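Local coordinates for inositol dehydrogenase (Lactobacillus casei, PDB 4MKX), which probably oxidises scyllo-inositol with NAD as the hydride acceptor, as a member of the Gfo/Idh/MocA family of oxidoreductases, at residues Gly190-Ser196 with Leu249-Arg253; Thr17-Val23 with Asp80-Ile86; Lys30-Thr34 with Trp58-Leu63. One frame throughout, in Å; residues are numbered along the deposited sequence.

Contact 1 (Gly190-Ser196 with Leu249-Arg253)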
# COMPACT_ATOMS: atom_id res chain seq x y z
N GLY A 190 32.09 -7.14 13.70
CA GLY A 190 30.91 -6.87 14.49
C GLY A 190 29.70 -6.53 13.64
O GLY A 190 29.83 -6.19 12.47
N LEU A 191 28.51 -6.62 14.24
CA LEU A 191 27.28 -6.32 13.53
C LEU A 191 27.08 -4.83 13.27
O LEU A 191 26.68 -4.44 12.17
CB LEU A 191 26.09 -6.86 14.33
CG LEU A 191 24.69 -6.66 13.74
CD1 LEU A 191 24.51 -7.49 12.49
CD2 LEU A 191 23.61 -7.01 14.77
N PHE A 192 27.35 -4.00 14.27
CA PHE A 192 27.05 -2.59 14.13
C PHE A 192 28.07 -1.91 13.23
O PHE A 192 27.73 -0.99 12.48
CB PHE A 192 26.95 -1.93 15.52
CG PHE A 192 25.89 -2.55 16.39
CD1 PHE A 192 24.55 -2.27 16.17
CD2 PHE A 192 26.23 -3.42 17.42
CE1 PHE A 192 23.56 -2.84 16.97
CE2 PHE A 192 25.25 -4.00 18.22
CZ PHE A 192 23.91 -3.71 17.99
N LEU A 193 29.31 -2.38 13.28
CA LEU A 193 30.34 -1.89 12.39
C LEU A 193 29.99 -2.23 10.94
O LEU A 193 30.12 -1.40 10.04
CB LEU A 193 31.68 -2.53 12.74
CG LEU A 193 32.93 -1.83 12.21
CD1 LEU A 193 33.35 -0.76 13.20
CD2 LEU A 193 34.04 -2.85 11.95
N ASP A 194 29.56 -3.47 10.73
CA ASP A 194 29.26 -3.94 9.38
C ASP A 194 27.98 -3.35 8.81
O ASP A 194 27.94 -2.92 7.65
CB ASP A 194 29.17 -5.47 9.37
CG ASP A 194 30.52 -6.15 9.54
OD1 ASP A 194 31.55 -5.50 9.25
OD2 ASP A 194 30.54 -7.33 9.96
N MET A 195 26.93 -3.33 9.63
CA MET A 195 25.58 -3.06 9.13
C MET A 195 25.03 -1.67 9.43
O MET A 195 24.15 -1.19 8.71
CB MET A 195 24.60 -4.11 9.70
CG MET A 195 24.81 -5.51 9.16
SD MET A 195 24.60 -5.57 7.37
CE MET A 195 22.83 -5.33 7.24
N SER A 196 25.51 -1.02 10.48
CA SER A 196 24.84 0.18 10.96
C SER A 196 25.55 1.49 10.64
O SER A 196 25.03 2.55 10.96
CB SER A 196 24.62 0.10 12.47
OG SER A 196 23.89 -1.07 12.79
N LEU A 249 18.01 1.95 16.31
CA LEU A 249 18.60 1.18 15.22
C LEU A 249 18.25 -0.28 15.36
O LEU A 249 18.18 -0.81 16.46
CB LEU A 249 20.13 1.29 15.25
CG LEU A 249 20.75 2.65 15.02
CD1 LEU A 249 22.27 2.50 14.98
CD2 LEU A 249 20.23 3.24 13.72
N VAL A 250 18.03 -0.95 14.23
CA VAL A 250 18.00 -2.41 14.23
C VAL A 250 18.90 -2.86 13.10
O VAL A 250 18.87 -2.30 12.00
CB VAL A 250 16.58 -2.98 14.04
CG1 VAL A 250 16.66 -4.49 13.82
CG2 VAL A 250 15.73 -2.70 15.26
N ALA A 251 19.76 -3.84 13.37
CA ALA A 251 20.66 -4.39 12.37
C ALA A 251 20.49 -5.89 12.42
O ALA A 251 20.28 -6.47 13.48
CB ALA A 251 22.09 -4.01 12.66
N GLY A 252 20.59 -6.53 11.27
CA GLY A 252 20.40 -7.96 11.26
C GLY A 252 20.95 -8.58 10.01
O GLY A 252 21.28 -7.88 9.05
N ARG A 253 21.02 -9.90 10.03
CA ARG A 253 21.54 -10.63 8.90
C ARG A 253 20.56 -11.70 8.44
O ARG A 253 20.90 -12.52 7.59
CB ARG A 253 22.87 -11.28 9.28
CG ARG A 253 23.85 -10.31 9.91
CD ARG A 253 25.17 -11.00 10.19
NE ARG A 253 26.20 -10.07 10.65
CZ ARG A 253 26.92 -9.28 9.85
NH1 ARG A 253 26.71 -9.30 8.54
NH2 ARG A 253 27.83 -8.47 10.36
O HOH W 1 21.33 -0.57 11.84
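Arg253 and Asp194 form a salt bridge that ties the chain at Arg253, where it turns a corner, to helix 191-195, with Arg253 NH2 lying 3.0 Å from Asp194 OD2. The hydrogen bond within it is weak, its N-H...O angle 128°, and the carboxylate and guanidinium planes stand 73° apart. Gly190 O also lies at the edge of the guanidinium, 3.7 Å from Arg253 NH2, while Met195 CG sits over one face. The straight arginine chain and Leu191 run alongside each other, head to tail, and Leu191 CD1 rests 3.6 Å from Arg253 NE. With an alanine here instead of Arg253, the Asp194 carboxylate would probably lose this positive mate and Leu191 CD1 the arm it rests against. At the other end one water bridges the segments, accepting a hydrogen bond from Ser196 OG and donating one to Val250 O. Between the two polar links, the Ala251 methyl points toward the helix: its CB is 3.9 Å from Leu191 CG and also touches Met195 CB. Ser196 OG lies 3.4 Å from Ala251 CB. Met195, bent at chi2 and chi3, brings CE to 3.5 Å from Gly252 O. The helix runs across the strand at 90°, with 8.4 Å between axes, a helix-on-sheet packing within the C-terminal alpha/beta domain of the Gfo/Idh/MocA family.

Contact 2 (Thr17-Val23 with Asp80-Ile86); sequences TIKIGIV and DIDAVFI
Lys19 reaches along the Asp80-Asp82 turn with nearly its whole side chain. Its CB lies 3.4 Å from Asp80 O, CG passes the same carbonyl, and CD comes closer to it, at 3.3 Å; CE then moves over to Asp80 OD2, and NZ ends in a salt bridge 3.2 Å from that oxygen. The ammonium meets OD2 from above the carboxylate plane, 36° out of it. Asp80 turns its carboxylate to this spot with CG anti to the backbone N (chi1 -176°). The backbone of Lys19 is gripped as well: its N donates to Asp82 OD2 on the anti side in an almost straight bond of 2.9 Å, and its O accepts from Asp82 N and, weakly, from Ala83 N.

Beyond this end the strands pair in parallel, through Gly21 N to Ala83 O, Phe85 N to Gly21 O and Val23 N to Phe85 O. Gly21 lies against Ile81, whose CD1 is 4.1 Å from Gly21 CA and stands close to where a CB would be. On the face of Ile20, Ile22, Ala83 and Phe85, Ile20 CG2 meets Phe85 CD1 at 3.7 Å and Ile22 CG1 packs on Phe85 CB. Helices 27-38 and 304-319 lie over that face, whereas helix 93-102 meets Val23, Val84 and Ile86 on the other. Strands 18-23 and 83-86 are adjacent at the centre of a six-stranded parallel sheet of order 3-2-1-4-5-6, the hallmark of the NAD-binding Rossmann fold.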
# COMPACT_ATOMS: atom_id res chain seq x y z
N THR A 17 39.09 13.55 -19.46
CA THR A 17 38.72 12.25 -18.94
C THR A 17 39.55 11.92 -17.71
O THR A 17 40.78 11.94 -17.76
CB THR A 17 38.96 11.16 -20.00
OG1 THR A 17 38.21 11.47 -21.18
CG2 THR A 17 38.55 9.80 -19.48
N ILE A 18 38.88 11.62 -16.60
CA ILE A 18 39.55 11.24 -15.36
C ILE A 18 39.92 9.77 -15.43
O ILE A 18 39.04 8.92 -15.56
CB ILE A 18 38.64 11.47 -14.14
CG1 ILE A 18 38.15 12.92 -14.09
CG2 ILE A 18 39.36 11.09 -12.85
CD1 ILE A 18 39.27 13.93 -13.96
N LYS A 19 41.21 9.45 -15.34
CA LYS A 19 41.62 8.05 -15.36
C LYS A 19 41.68 7.54 -13.92
O LYS A 19 42.28 8.18 -13.06
CB LYS A 19 42.99 7.89 -16.02
CG LYS A 19 42.96 8.19 -17.51
CD LYS A 19 44.36 8.34 -18.08
CE LYS A 19 44.31 8.76 -19.54
NZ LYS A 19 45.40 9.72 -19.87
N ILE A 20 41.04 6.41 -13.67
CA ILE A 20 40.86 5.93 -12.30
C ILE A 20 41.53 4.58 -12.11
O ILE A 20 41.46 3.72 -12.98
CB ILE A 20 39.35 5.81 -11.98
CG1 ILE A 20 38.71 7.20 -12.10
CG2 ILE A 20 39.13 5.21 -10.59
CD1 ILE A 20 37.23 7.21 -11.85
N GLY A 21 42.18 4.40 -10.97
CA GLY A 21 42.66 3.08 -10.60
C GLY A 21 41.85 2.56 -9.43
O GLY A 21 41.47 3.34 -8.56
N ILE A 22 41.59 1.26 -9.41
CA ILE A 22 40.79 0.67 -8.36
C ILE A 22 41.58 -0.40 -7.62
O ILE A 22 42.40 -1.11 -8.22
CB ILE A 22 39.45 0.11 -8.91
CG1 ILE A 22 38.52 -0.28 -7.75
CG2 ILE A 22 39.68 -1.09 -9.83
CD1 ILE A 22 37.06 -0.50 -8.20
N VAL A 23 41.36 -0.51 -6.32
CA VAL A 23 41.88 -1.63 -5.56
C VAL A 23 40.70 -2.27 -4.85
O VAL A 23 39.85 -1.57 -4.31
CB VAL A 23 42.97 -1.20 -4.54
CG1 VAL A 23 42.45 -0.13 -3.58
CG2 VAL A 23 43.48 -2.42 -3.78
N ASP A 80 49.01 5.36 -14.99
CA ASP A 80 48.59 6.64 -15.55
C ASP A 80 47.19 6.97 -15.05
O ASP A 80 46.22 6.89 -15.80
CB ASP A 80 48.59 6.57 -17.08
CG ASP A 80 48.26 7.91 -17.72
OD1 ASP A 80 48.42 8.96 -17.05
OD2 ASP A 80 47.85 7.90 -18.90
N ILE A 81 47.09 7.35 -13.78
CA ILE A 81 45.78 7.62 -13.17
C ILE A 81 45.77 8.97 -12.46
O ILE A 81 46.82 9.46 -12.04
CB ILE A 81 45.40 6.52 -12.18
CG1 ILE A 81 46.41 6.42 -11.03
CG2 ILE A 81 45.25 5.17 -12.88
CD1 ILE A 81 46.07 5.31 -10.02
N ASP A 82 44.57 9.54 -12.32
CA ASP A 82 44.40 10.83 -11.66
C ASP A 82 43.75 10.63 -10.29
O ASP A 82 43.85 11.50 -9.42
CB ASP A 82 43.48 11.72 -12.49
CG ASP A 82 43.96 11.87 -13.92
OD1 ASP A 82 45.13 12.26 -14.10
OD2 ASP A 82 43.17 11.59 -14.85
N ALA A 83 43.09 9.49 -10.13
CA ALA A 83 42.26 9.23 -8.95
C ALA A 83 42.21 7.75 -8.64
O ALA A 83 42.45 6.91 -9.51
CB ALA A 83 40.86 9.78 -9.16
N VAL A 84 41.85 7.41 -7.39
CA VAL A 84 41.77 6.02 -6.99
C VAL A 84 40.42 5.74 -6.33
O VAL A 84 39.86 6.62 -5.69
CB VAL A 84 42.88 5.63 -6.00
CG1 VAL A 84 44.25 5.84 -6.62
CG2 VAL A 84 42.77 6.44 -4.72
N PHE A 85 39.92 4.52 -6.51
CA PHE A 85 38.76 4.04 -5.77
C PHE A 85 39.26 2.96 -4.85
O PHE A 85 39.81 1.95 -5.32
CB PHE A 85 37.73 3.42 -6.72
CG PHE A 85 36.57 4.31 -7.04
CD1 PHE A 85 36.77 5.52 -7.70
CD2 PHE A 85 35.28 3.94 -6.70
CE1 PHE A 85 35.70 6.35 -7.99
CE2 PHE A 85 34.20 4.77 -6.98
CZ PHE A 85 34.42 5.97 -7.64
N ILE A 86 39.10 3.16 -3.55
CA ILE A 86 39.58 2.20 -2.58
C ILE A 86 38.42 1.34 -2.11
O ILE A 86 37.52 1.80 -1.41
CB ILE A 86 40.26 2.92 -1.41
CG1 ILE A 86 41.53 3.59 -1.92
CG2 ILE A 86 40.60 1.93 -0.29
CD1 ILE A 86 42.08 4.66 -0.99

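Contact 3 (Lys30-Thr34 with Trp58-Leu63)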
# COMPACT_ATOMS: atom_id res chain seq x y z
N LYS A 30 33.68 -4.84 -7.91
CA LYS A 30 33.29 -5.14 -9.29
C LYS A 30 32.15 -4.24 -9.75
O LYS A 30 32.11 -3.86 -10.92
CB LYS A 30 32.92 -6.62 -9.43
CG LYS A 30 34.15 -7.52 -9.52
CD LYS A 30 33.80 -9.00 -9.58
CE LYS A 30 35.08 -9.82 -9.76
NZ LYS A 30 34.82 -11.26 -10.01
N ILE A 31 31.24 -3.91 -8.85
CA ILE A 31 30.18 -2.97 -9.18
C ILE A 31 30.74 -1.60 -9.56
O ILE A 31 30.42 -1.06 -10.61
CB ILE A 31 29.15 -2.84 -8.03
CG1 ILE A 31 28.43 -4.18 -7.84
CG2 ILE A 31 28.15 -1.73 -8.32
CD1 ILE A 31 27.59 -4.26 -6.58
N HIS A 32 31.61 -1.04 -8.71
CA HIS A 32 32.22 0.24 -9.00
C HIS A 32 33.03 0.19 -10.28
O HIS A 32 32.99 1.11 -11.10
CB HIS A 32 33.15 0.67 -7.85
CG HIS A 32 32.43 1.18 -6.63
ND1 HIS A 32 31.45 2.15 -6.69
CD2 HIS A 32 32.59 0.89 -5.32
CE1 HIS A 32 31.02 2.41 -5.48
NE2 HIS A 32 31.70 1.67 -4.62
N ALA A 33 33.80 -0.88 -10.44
CA ALA A 33 34.68 -1.01 -11.61
C ALA A 33 33.87 -1.05 -12.90
O ALA A 33 34.19 -0.36 -13.87
CB ALA A 33 35.54 -2.25 -11.49
N THR A 34 32.81 -1.86 -12.90
CA THR A 34 31.95 -1.99 -14.08
C THR A 34 31.29 -0.66 -14.40
O THR A 34 31.23 -0.24 -15.55
CB THR A 34 30.89 -3.06 -13.86
OG1 THR A 34 31.53 -4.31 -13.57
CG2 THR A 34 30.01 -3.23 -15.10
N TRP A 58 40.02 -10.91 -14.89
CA TRP A 58 38.66 -10.42 -15.08
C TRP A 58 38.69 -8.95 -15.52
O TRP A 58 38.06 -8.58 -16.51
CB TRP A 58 37.84 -10.59 -13.79
CG TRP A 58 36.46 -9.99 -13.88
CD1 TRP A 58 35.33 -10.58 -14.39
CD2 TRP A 58 36.06 -8.68 -13.44
NE1 TRP A 58 34.26 -9.71 -14.30
CE2 TRP A 58 34.68 -8.55 -13.72
CE3 TRP A 58 36.73 -7.62 -12.83
CZ2 TRP A 58 33.97 -7.38 -13.41
CZ3 TRP A 58 36.02 -6.46 -12.53
CH2 TRP A 58 34.66 -6.36 -12.82
N ALA A 59 39.45 -8.13 -14.80
CA ALA A 59 39.55 -6.71 -15.11
C ALA A 59 40.06 -6.42 -16.52
O ALA A 59 39.64 -5.45 -17.15
CB ALA A 59 40.43 -6.01 -14.09
N LYS A 60 40.98 -7.26 -17.00
CA LYS A 60 41.54 -7.10 -18.34
C LYS A 60 40.58 -7.56 -19.43
O LYS A 60 40.34 -6.84 -20.40
CB LYS A 60 42.84 -7.89 -18.47
CG LYS A 60 43.99 -7.35 -17.64
CD LYS A 60 45.28 -8.08 -18.00
CE LYS A 60 45.65 -7.84 -19.46
NZ LYS A 60 46.14 -9.08 -20.14
N LYS A 61 40.05 -8.77 -19.27
CA LYS A 61 39.13 -9.34 -20.25
C LYS A 61 37.81 -8.57 -20.29
O LYS A 61 37.44 -8.00 -21.31
CB LYS A 61 38.85 -10.80 -19.92
CG LYS A 61 37.80 -11.45 -20.80
CD LYS A 61 37.70 -12.94 -20.53
CE LYS A 61 37.02 -13.67 -21.67
NZ LYS A 61 37.28 -15.13 -21.61
N GLU A 62 37.12 -8.56 -19.15
CA GLU A 62 35.77 -8.00 -19.07
C GLU A 62 35.73 -6.49 -19.27
O GLU A 62 34.84 -5.98 -19.94
CB GLU A 62 35.13 -8.37 -17.74
CG GLU A 62 34.79 -9.83 -17.63
CD GLU A 62 33.74 -10.25 -18.64
OE1 GLU A 62 32.71 -9.55 -18.73
OE2 GLU A 62 33.95 -11.26 -19.33
N LEU A 63 36.69 -5.77 -18.69
CA LEU A 63 36.63 -4.31 -18.69
C LEU A 63 37.72 -3.63 -19.51
O LEU A 63 37.72 -2.40 -19.63
CB LEU A 63 36.65 -3.78 -17.26
CG LEU A 63 35.67 -4.39 -16.26
CD1 LEU A 63 35.74 -3.64 -14.94
CD2 LEU A 63 34.26 -4.38 -16.79
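Lys30 lies over one face of the Trp58 indole, its extended chain crossing the ring obliquely. CG sits above the six-membered ring, 3.8 Å from its centroid, in a CH-pi contact, and CE passes over the middle of the indole. NZ then comes to rest 4.3 Å from the centroid of the five-membered ring and only 6° off the normal, in a cation-pi interaction. Trp58 extends toward helix 27-38 because its CG is anti to the backbone N (chi1 175°); Glu62 CB, one turn further along the same helix, backs the opposite face. At the ring edge stands Thr34 OG1, 3.8 Å from Trp58 CH2. Thr34 OG1 is held by a 2.7 Å hydrogen bond to Lys30 O, which also accepts from Thr34 N, the two donors arriving from opposite faces of the carbonyl plane. Ala33 CB also borders the indole near its plane, and is 3.7 Å from Leu63 CD1. Helices 27-38 and 53-63 of the Rossmann fold pack side by side against its parallel sheet, where Leu45 of strand 43-49 touches both Ala33 and Leu63. The helix axes stay 11.8 Å apart, and the reach of Lys30, Trp58 and Leu63 spans most of the gap. No hydrogen bond links the two segments: the lysine aliphatic chain and the indole give dispersion contact, and the ammonium probably adds electrostatic attraction to the pi cloud.

How the contacts relate
Contacts 2 and 3 belong to the Rossmann domain and touch each other: the Phe85 ring of contact 2 lies against His32, with Phe85 CE2 3.8 Å from His32 ND1, and Ile22 packs against helix 27-38, which follows strand 18-23 directly. Contact 3 is nested within the chain loop that contact 2 closes. Contact 2 is buried sheet core, built on backbone hydrogen bonds; contact 3 is a surface helix pair joined through a cation over an indole. Contact 1, also buried, belongs to the C-terminal domain, its centre about 31 Å from that of contact 2, and combines a salt bridge and a water bridge with helix-on-strand packing.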